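Local coordinates for protein BpsB (PgaB), Poly-beta-1,6-N-acetyl-D-glucosamine N-deacetylase (Bordetella bronchiseptica RB50, PDB 5BU6) that removes acetyl groups from poly-beta-1,6-N-acetyl-D-glucosamine, as a family 4 carbohydrate esterase required for biofilm formation, at residues A[239-247]-A[254-262]; A[170-178]-A[220-229]. The protein carries 5 engineered substitutions. All coordinates share one frame; numbering follows the deposited sequence.

Overall arrangement
Both contacts are partly buried but differ in chemistry. The centre of contact 1 is about 10 Å from the centre of the chain, against about 14 Å for contact 2, and it buries 860 Å² against 344 Å². It ties strand 240-242 to the approach to strand 261-266, mostly by backbone and arginine hydrogen bonds. Contact 2 sets the loop after strand 170-172 against the turn into helix 227-235, mostly by small apolar groups against ring carbons of Tyr222 and Trp220, with no clear direct hydrogen bond. They touch: Gln257 OE1 lies 3.0 Å from His225 NE2, and Leu244 packs on Tyr222. Arg260 and Tyr222 each come within about 6 Å of a bound nickel ion (nearest atoms).

Contact 1 (A[239-247]-A[254-262]); sequences NIGLTLQPG and ALTQIRRSL
Ile258 O is gripped twice by Thr243, whose backbone N and OG1 each donate to it over 2.9 Å. The N-H bond is almost straight (165°) and nearly in line with the carbonyl, while OG1 sits above the carbonyl plane. A chi1 of 76° tucks OG1 between the backbone N and the carbonyl carbon of Thr243, where it also accepts from Gln245 N at 3.1 Å, an ST turn. Ile258 N donates to Gly241 O; with the Thr243 N bond this makes a single parallel bridge between Leu242 and Ile258. Toward the start of both segments, Gly241 N reaches a lone pair of Leu255 O at 2.9 Å. The bridge brings strand 240-242, paired also with strand 217-219, alongside the chain entering strand 261-266 of the main parallel sheet, consistent with closure of the distorted beta/alpha barrel of this esterase family. The Ile240 and Ile258 side chains pack across each other, CG2 of Ile240 3.8 Å from CD1 of Ile258.

The Arg260 chain bends at chi2 (-149°), and NE donates to Thr243 O over a short 2.6 Å, the bond bent, the oxygen near the guanidinium plane but NE above the carbonyl plane. Leu244 CD2 packs obliquely against NH2, which gives a weak bond to a water that donates to Leu242 O; NH1 makes a weak, long ion pair with Asp83. The backbone N donates to Gln245 O. The side chain comes within about 3 Å of a bound thiocyanate and about 6 Å of a bound nickel ion, nearest atoms. Arg259 lies side by side with Gln245, its NH1 donating to Pro248 O, and one water links its NE to Gln245 OE1 and Gln257 O. Other waters join Leu244 O to Arg260 O and Gly247 O to Arg259 O.

Contact 2 (A[170-178]-A[220-229]); sequences EQPAASSRQ and WPYGAHNRDT
Ala224 CB sits against Pro172 CB at 3.5 Å, tighter than usual for two carbons, and Ser175 CB closes on the same methyl at 4.0 Å. Beside it the ring carbon Tyr222 CD2 meets Pro172 CB at 4.2 Å, while Ala174 CB approaches Trp220 CE3 obliquely. Farther along, Ala174 O touches the Thr229 methyl CG2 at 3.3 Å, and Asn226 ND2 lies 3.2 Å from Ser175 O.

The next shell fixes these groups. Pro172 O accepts from Ser175 OG and Ser176 OG, which reach it from opposite faces of its plane and so brace the bend after the strand. Asn226 and Thr229 form a capping box: Thr229 N donates to Asn226 OD1, and Asn226 N to Thr229 OG1 (167°), which a chi1 of 69° turns back over the helix start. Tyr192 OH bonds to both Ala174 O and Asn226 ND2, bridging the segments. Tyr222 stacks edge-to-face with Phe29 and with the nickel ligand His159.

Strand 170-172 pairs antiparallel with strand 161-163, and helix 189-211, carrying Tyr192, packs against both the loop following strand 170-172 and the start of helix 227-235.

Contact 1 (A[239-247]-A[254-262])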
loop_
_atom_site.group_PDB
_atom_site.type_symbol
_atom_site.label_atom_id
_atom_site.label_comp_id
_atom_site.label_asym_id
_atom_site.label_seq_id
_atom_site.Cartn_x
_atom_site.Cartn_y
_atom_site.Cartn_z
ATOM N N ASN A 239 -0.616 11.231 -7.785
ATOM C CA ASN A 239 0.758 11.732 -7.887
ATOM C C ASN A 239 1.649 11.398 -6.692
ATOM O O ASN A 239 2.763 11.897 -6.584
ATOM C CB ASN A 239 0.743 13.238 -8.086
ATOM C CG ASN A 239 0.034 13.639 -9.357
ATOM O OD1 ASN A 239 -0.954 14.373 -9.329
ATOM N ND2 ASN A 239 0.526 13.145 -10.486
ATOM N N ILE A 240 1.141 10.585 -5.780
ATOM C CA ILE A 240 1.941 10.111 -4.659
ATOM C C ILE A 240 2.034 8.605 -4.788
ATOM O O ILE A 240 1.013 7.937 -4.877
ATOM C CB ILE A 240 1.321 10.496 -3.295
ATOM C CG1 ILE A 240 1.329 12.025 -3.119
ATOM C CG2 ILE A 240 2.061 9.785 -2.146
ATOM C CD1 ILE A 240 0.659 12.468 -1.846
ATOM N N GLY A 241 3.246 8.071 -4.857
ATOM C CA GLY A 241 3.390 6.633 -5.038
ATOM C C GLY A 241 4.376 6.058 -4.044
ATOM O O GLY A 241 5.399 6.662 -3.740
ATOM N N LEU A 242 4.061 4.879 -3.534
ATOM C CA LEU A 242 4.917 4.230 -2.557
ATOM C C LEU A 242 5.485 2.927 -3.090
ATOM O O LEU A 242 4.734 2.041 -3.518
ATOM C CB LEU A 242 4.146 3.968 -1.271
ATOM C CG LEU A 242 3.924 5.230 -0.408
ATOM C CD1 LEU A 242 2.797 6.119 -0.939
ATOM C CD2 LEU A 242 3.654 4.833 1.035
ATOM N N THR A 243 6.811 2.825 -3.022
ATOM C CA THR A 243 7.583 1.743 -3.613
ATOM C C THR A 243 8.087 0.820 -2.501
ATOM O O THR A 243 7.758 1.017 -1.343
ATOM C CB THR A 243 8.763 2.278 -4.401
ATOM O OG1 THR A 243 9.793 2.693 -3.489
ATOM C CG2 THR A 243 8.337 3.472 -5.218
ATOM N N LEU A 244 8.883 -0.177 -2.851
ATOM C CA LEU A 244 9.549 -1.013 -1.842
ATOM C C LEU A 244 11.063 -0.803 -1.831
ATOM O O LEU A 244 11.809 -1.593 -1.252
ATOM C CB LEU A 244 9.238 -2.504 -2.062
ATOM C CG LEU A 244 7.901 -3.000 -1.507
ATOM C CD1 LEU A 244 7.716 -4.467 -1.830
ATOM C CD2 LEU A 244 7.845 -2.773 -0.007
ATOM N N GLN A 245 11.515 0.256 -2.487
ATOM C CA GLN A 245 12.911 0.667 -2.376
ATOM C C GLN A 245 13.093 1.208 -0.964
ATOM O O GLN A 245 12.288 2.009 -0.517
ATOM C CB GLN A 245 13.243 1.724 -3.431
ATOM C CG GLN A 245 14.697 2.145 -3.512
ATOM C CD GLN A 245 14.889 3.371 -4.391
ATOM O OE1 GLN A 245 13.958 3.812 -5.072
ATOM N NE2 GLN A 245 16.095 3.936 -4.374
ATOM N N PRO A 246 14.116 0.742 -0.235
ATOM C CA PRO A 246 14.300 1.287 1.112
ATOM C C PRO A 246 15.188 2.530 1.103
ATOM O O PRO A 246 15.839 2.831 0.112
ATOM C CB PRO A 246 14.970 0.134 1.859
ATOM C CG PRO A 246 15.811 -0.515 0.801
ATOM C CD PRO A 246 15.040 -0.372 -0.508
ATOM N N GLY A 247 15.209 3.258 2.202
ATOM C CA GLY A 247 16.097 4.394 2.292
ATOM C C GLY A 247 15.362 5.607 2.792
ATOM O O GLY A 247 14.141 5.585 2.924
ATOM N N ALA A 254 11.303 12.280 -5.358
ATOM C CA ALA A 254 9.940 12.676 -5.750
ATOM C C ALA A 254 8.902 11.915 -4.955
ATOM O O ALA A 254 9.125 10.751 -4.613
ATOM C CB ALA A 254 9.715 12.448 -7.249
ATOM N N LEU A 255 7.749 12.538 -4.689
ATOM C CA LEU A 255 6.708 11.855 -3.923
ATOM C C LEU A 255 6.079 10.723 -4.728
ATOM O O LEU A 255 5.315 9.939 -4.190
ATOM C CB LEU A 255 5.618 12.833 -3.446
ATOM C CG LEU A 255 6.050 13.838 -2.370
ATOM C CD1 LEU A 255 4.836 14.579 -1.836
ATOM C CD2 LEU A 255 6.862 13.212 -1.216
ATOM N N THR A 256 6.417 10.626 -6.012
ATOM C CA THR A 256 5.961 9.505 -6.831
ATOM C C THR A 256 6.797 8.254 -6.581
ATOM O O THR A 256 6.421 7.161 -6.998
ATOM C CB THR A 256 6.051 9.829 -8.323
ATOM O OG1 THR A 256 7.402 10.204 -8.621
ATOM C CG2 THR A 256 5.104 10.977 -8.697
ATOM N N GLN A 257 7.941 8.426 -5.920
ATOM C CA GLN A 257 8.899 7.337 -5.720
ATOM C C GLN A 257 9.266 7.144 -4.252
ATOM O O GLN A 257 10.426 6.857 -3.927
ATOM C CB GLN A 257 10.186 7.598 -6.516
ATOM C CG GLN A 257 9.988 7.960 -7.969
ATOM C CD GLN A 257 9.473 6.799 -8.779
ATOM O OE1 GLN A 257 9.819 5.641 -8.516
ATOM N NE2 GLN A 257 8.623 7.094 -9.759
ATOM N N ILE A 258 8.282 7.267 -3.374
ATOM C CA ILE A 258 8.524 7.189 -1.934
ATOM C C ILE A 258 9.100 5.822 -1.508
ATOM O O ILE A 258 8.600 4.764 -1.903
ATOM C CB ILE A 258 7.226 7.496 -1.168
ATOM C CG1 ILE A 258 6.826 8.971 -1.373
ATOM C CG2 ILE A 258 7.371 7.228 0.321
ATOM C CD1 ILE A 258 5.506 9.311 -0.683
ATOM N N ARG A 259 10.170 5.880 -0.722
ATOM C CA ARG A 259 10.873 4.713 -0.207
ATOM C C ARG A 259 10.256 4.206 1.092
ATOM O O ARG A 259 9.844 4.999 1.926
ATOM C CB ARG A 259 12.348 5.066 0.035
ATOM C CG ARG A 259 13.040 5.482 -1.236
ATOM C CD ARG A 259 14.318 6.242 -0.970
ATOM N NE ARG A 259 15.016 6.500 -2.220
ATOM C CZ ARG A 259 16.107 7.248 -2.324
ATOM N NH1 ARG A 259 16.618 7.833 -1.249
ATOM N NH2 ARG A 259 16.674 7.417 -3.508
ATOM N N ARG A 260 10.214 2.893 1.287
ATOM C CA ARG A 260 9.780 2.393 2.582
ATOM C C ARG A 260 10.449 1.092 2.961
ATOM O O ARG A 260 10.982 0.375 2.107
ATOM C CB ARG A 260 8.269 2.214 2.611
ATOM C CG ARG A 260 7.757 1.105 1.787
ATOM C CD ARG A 260 6.332 1.460 1.257
ATOM N NE ARG A 260 5.880 0.372 0.402
ATOM C CZ ARG A 260 4.834 -0.404 0.659
ATOM N NH1 ARG A 260 4.079 -0.178 1.723
ATOM N NH2 ARG A 260 4.527 -1.386 -0.174
ATOM N N SER A 261 10.428 0.820 4.257
ATOM C CA SER A 261 10.980 -0.408 4.812
ATOM C C SER A 261 9.808 -1.273 5.197
ATOM O O SER A 261 8.750 -0.763 5.534
ATOM C CB SER A 261 11.873 -0.122 6.013
ATOM O OG SER A 261 13.037 0.571 5.599
ATOM N N LEU A 262 9.996 -2.579 5.134
ATOM C CA LEU A 262 8.919 -3.506 5.392
ATOM C C LEU A 262 9.203 -4.190 6.716
ATOM O O LEU A 262 10.317 -4.647 6.943
ATOM C CB LEU A 262 8.818 -4.513 4.246
ATOM C CG LEU A 262 7.673 -5.521 4.230
ATOM C CD1 LEU A 262 6.336 -4.813 4.234
ATOM C CD2 LEU A 262 7.809 -6.416 3.010
HETATM O O HOH W 1 5.092 -0.495 -3.092
HETATM O O HOH W 2 12.025 -2.061 1.323
HETATM O O HOH W 3 13.039 6.550 -4.804
HETATM O O HOH W 4 11.717 5.038 4.201
HETATM O O HOH W 5 13.262 3.053 4.894
#

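Contact 2 (A[170-178]-A[220-229])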
loop_
_atom_site.group_PDB
_atom_site.type_symbol
_atom_site.label_atom_id
_atom_site.label_comp_id
_atom_site.label_asym_id
_atom_site.label_seq_id
_atom_site.Cartn_x
_atom_site.Cartn_y
_atom_site.Cartn_z
ATOM N N GLU A 170 5.376 -16.481 -13.515
ATOM C CA GLU A 170 4.533 -15.346 -13.159
ATOM C C GLU A 170 5.346 -14.097 -12.821
ATOM O O GLU A 170 6.499 -14.179 -12.403
ATOM C CB GLU A 170 3.623 -15.708 -11.983
ATOM C CG GLU A 170 2.501 -16.676 -12.335
ATOM C CD GLU A 170 1.762 -17.183 -11.107
ATOM O OE1 GLU A 170 1.964 -16.618 -10.011
ATOM O OE2 GLU A 170 0.983 -18.151 -11.237
ATOM N N GLN A 171 4.732 -12.940 -13.024
ATOM C CA GLN A 171 5.318 -11.666 -12.650
ATOM C C GLN A 171 4.207 -10.801 -12.054
ATOM O O GLN A 171 3.039 -11.140 -12.188
ATOM C CB GLN A 171 5.978 -10.999 -13.862
ATOM C CG GLN A 171 7.332 -11.608 -14.218
ATOM C CD GLN A 171 7.889 -11.104 -15.544
ATOM O OE1 GLN A 171 7.263 -10.292 -16.229
ATOM N NE2 GLN A 171 9.063 -11.604 -15.919
ATOM N N PRO A 172 4.564 -9.704 -11.363
ATOM C CA PRO A 172 3.498 -8.834 -10.834
ATOM C C PRO A 172 2.583 -8.291 -11.938
ATOM O O PRO A 172 3.065 -7.958 -13.018
ATOM C CB PRO A 172 4.271 -7.690 -10.165
ATOM C CG PRO A 172 5.590 -8.291 -9.796
ATOM C CD PRO A 172 5.897 -9.315 -10.873
ATOM N N ALA A 173 1.289 -8.192 -11.653
ATOM C CA ALA A 173 0.295 -7.770 -12.646
ATOM C C ALA A 173 0.516 -6.363 -13.189
ATOM O O ALA A 173 0.149 -6.079 -14.328
ATOM C CB ALA A 173 -1.105 -7.865 -12.055
ATOM N N ALA A 174 1.095 -5.479 -12.379
ATOM C CA ALA A 174 1.226 -4.080 -12.792
ATOM C C ALA A 174 2.459 -3.828 -13.645
ATOM O O ALA A 174 2.499 -2.883 -14.435
ATOM C CB ALA A 174 1.247 -3.158 -11.571
ATOM N N SER A 175 3.466 -4.673 -13.491
ATOM C CA SER A 175 4.763 -4.402 -14.095
ATOM C C SER A 175 4.881 -4.983 -15.493
ATOM O O SER A 175 5.372 -4.334 -16.414
ATOM C CB SER A 175 5.880 -4.962 -13.209
ATOM O OG SER A 175 5.846 -6.382 -13.183
ATOM N N SER A 176 4.421 -6.213 -15.649
ATOM C CA SER A 176 4.675 -6.954 -16.870
ATOM C C SER A 176 3.616 -6.729 -17.937
ATOM O O SER A 176 2.431 -6.584 -17.635
ATOM C CB SER A 176 4.781 -8.448 -16.556
ATOM O OG SER A 176 3.633 -8.910 -15.868
ATOM N N ARG A 177 4.057 -6.693 -19.191
ATOM C CA ARG A 177 3.140 -6.872 -20.302
ATOM C C ARG A 177 2.760 -8.348 -20.324
ATOM O O ARG A 177 3.600 -9.216 -20.585
ATOM C CB ARG A 177 3.768 -6.423 -21.625
ATOM C CG ARG A 177 3.680 -4.917 -21.844
ATOM C CD ARG A 177 4.483 -4.453 -23.057
ATOM N NE ARG A 177 5.924 -4.611 -22.863
ATOM C CZ ARG A 177 6.670 -3.823 -22.093
ATOM N NH1 ARG A 177 6.113 -2.818 -21.424
ATOM N NH2 ARG A 177 7.974 -4.044 -21.982
ATOM N N GLN A 178 1.498 -8.633 -20.025
ATOM C CA GLN A 178 1.086 -10.010 -19.799
ATOM C C GLN A 178 0.851 -10.785 -21.097
ATOM O O GLN A 178 0.426 -10.235 -22.119
ATOM C CB GLN A 178 -0.170 -10.060 -18.928
ATOM C CG GLN A 178 -1.449 -9.663 -19.642
ATOM C CD GLN A 178 -2.677 -9.832 -18.768
ATOM O OE1 GLN A 178 -2.665 -10.597 -17.802
ATOM N NE2 GLN A 178 -3.748 -9.121 -19.106
ATOM N N TRP A 220 2.066 0.525 -4.515
ATOM C CA TRP A 220 2.194 -0.485 -5.549
ATOM C C TRP A 220 2.344 -1.875 -4.921
ATOM O O TRP A 220 3.262 -2.090 -4.155
ATOM C CB TRP A 220 3.409 -0.161 -6.433
ATOM C CG TRP A 220 3.253 1.144 -7.233
ATOM C CD1 TRP A 220 3.905 2.344 -7.013
ATOM C CD2 TRP A 220 2.423 1.344 -8.376
ATOM N NE1 TRP A 220 3.508 3.277 -7.949
ATOM C CE2 TRP A 220 2.597 2.692 -8.797
ATOM C CE3 TRP A 220 1.529 0.519 -9.087
ATOM C CZ2 TRP A 220 1.923 3.221 -9.895
ATOM C CZ3 TRP A 220 0.858 1.054 -10.182
ATOM C CH2 TRP A 220 1.051 2.396 -10.568
ATOM N N PRO A 221 1.454 -2.823 -5.273
ATOM C CA PRO A 221 1.675 -4.204 -4.823
ATOM C C PRO A 221 3.051 -4.711 -5.197
ATOM O O PRO A 221 3.504 -4.466 -6.322
ATOM C CB PRO A 221 0.583 -4.991 -5.561
ATOM C CG PRO A 221 -0.547 -3.988 -5.693
ATOM C CD PRO A 221 0.170 -2.666 -5.974
ATOM N N TYR A 222 3.697 -5.398 -4.251
ATOM C CA TYR A 222 4.995 -5.999 -4.463
ATOM C C TYR A 222 6.055 -4.961 -4.852
ATOM O O TYR A 222 7.123 -5.330 -5.313
ATOM C CB TYR A 222 4.916 -7.090 -5.533
ATOM C CG TYR A 222 3.708 -7.986 -5.386
ATOM C CD1 TYR A 222 3.599 -8.868 -4.317
ATOM C CD2 TYR A 222 2.671 -7.950 -6.317
ATOM C CE1 TYR A 222 2.495 -9.687 -4.176
ATOM C CE2 TYR A 222 1.564 -8.771 -6.188
ATOM C CZ TYR A 222 1.483 -9.636 -5.116
ATOM O OH TYR A 222 0.393 -10.451 -4.975
ATOM N N GLY A 223 5.763 -3.680 -4.642
ATOM C CA GLY A 223 6.655 -2.609 -5.067
ATOM C C GLY A 223 6.859 -2.545 -6.574
ATOM O O GLY A 223 7.837 -1.962 -7.058
ATOM N N ALA A 224 5.940 -3.146 -7.331
ATOM C CA ALA A 224 6.132 -3.278 -8.775
ATOM C C ALA A 224 5.537 -2.106 -9.549
ATOM O O ALA A 224 4.327 -1.875 -9.543
ATOM C CB ALA A 224 5.553 -4.570 -9.273
ATOM N N HIS A 225 6.414 -1.369 -10.220
ATOM C CA HIS A 225 5.994 -0.207 -10.982
ATOM C C HIS A 225 7.100 0.137 -11.963
ATOM O O HIS A 225 8.230 -0.357 -11.846
ATOM C CB HIS A 225 5.684 0.971 -10.045
ATOM C CG HIS A 225 6.905 1.638 -9.497
ATOM N ND1 HIS A 225 7.803 0.991 -8.674
ATOM C CD2 HIS A 225 7.398 2.884 -9.683
ATOM C CE1 HIS A 225 8.794 1.810 -8.372
ATOM N NE2 HIS A 225 8.574 2.966 -8.973
ATOM N N ASN A 226 6.778 0.959 -12.951
ATOM C CA ASN A 226 7.776 1.382 -13.922
ATOM C C ASN A 226 7.387 2.726 -14.506
ATOM O O ASN A 226 6.458 3.371 -14.022
ATOM C CB ASN A 226 7.953 0.333 -15.029
ATOM C CG ASN A 226 6.638 -0.046 -15.706
ATOM O OD1 ASN A 226 5.827 0.811 -16.054
ATOM N ND2 ASN A 226 6.432 -1.347 -15.905
ATOM N N ARG A 227 8.103 3.142 -15.540
ATOM C CA ARG A 227 7.843 4.408 -16.207
ATOM C C ARG A 227 6.388 4.518 -16.659
ATOM O O ARG A 227 5.736 5.546 -16.454
ATOM C CB ARG A 227 8.780 4.555 -17.410
ATOM C CG ARG A 227 9.462 5.897 -17.504
ATOM C CD ARG A 227 8.452 6.979 -17.821
ATOM N NE ARG A 227 9.070 8.295 -17.931
ATOM C CZ ARG A 227 8.429 9.383 -18.340
ATOM N NH1 ARG A 227 7.149 9.311 -18.681
ATOM N NH2 ARG A 227 9.067 10.543 -18.410
ATOM N N ASP A 228 5.887 3.456 -17.279
ATOM C CA ASP A 228 4.524 3.459 -17.809
ATOM C C ASP A 228 3.470 3.545 -16.700
ATOM O O ASP A 228 2.492 4.276 -16.831
ATOM C CB ASP A 228 4.282 2.217 -18.669
ATOM C CG ASP A 228 5.089 2.235 -19.965
ATOM O OD1 ASP A 228 5.217 3.317 -20.581
ATOM O OD2 ASP A 228 5.600 1.164 -20.366
ATOM N N THR A 229 3.660 2.805 -15.608
ATOM C CA THR A 229 2.663 2.839 -14.553
ATOM C C THR A 229 2.687 4.177 -13.819
ATOM O O THR A 229 1.650 4.637 -13.361
ATOM C CB THR A 229 2.838 1.688 -13.527
ATOM O OG1 THR A 229 4.032 1.884 -12.767
ATOM C CG2 THR A 229 2.913 0.355 -14.228
#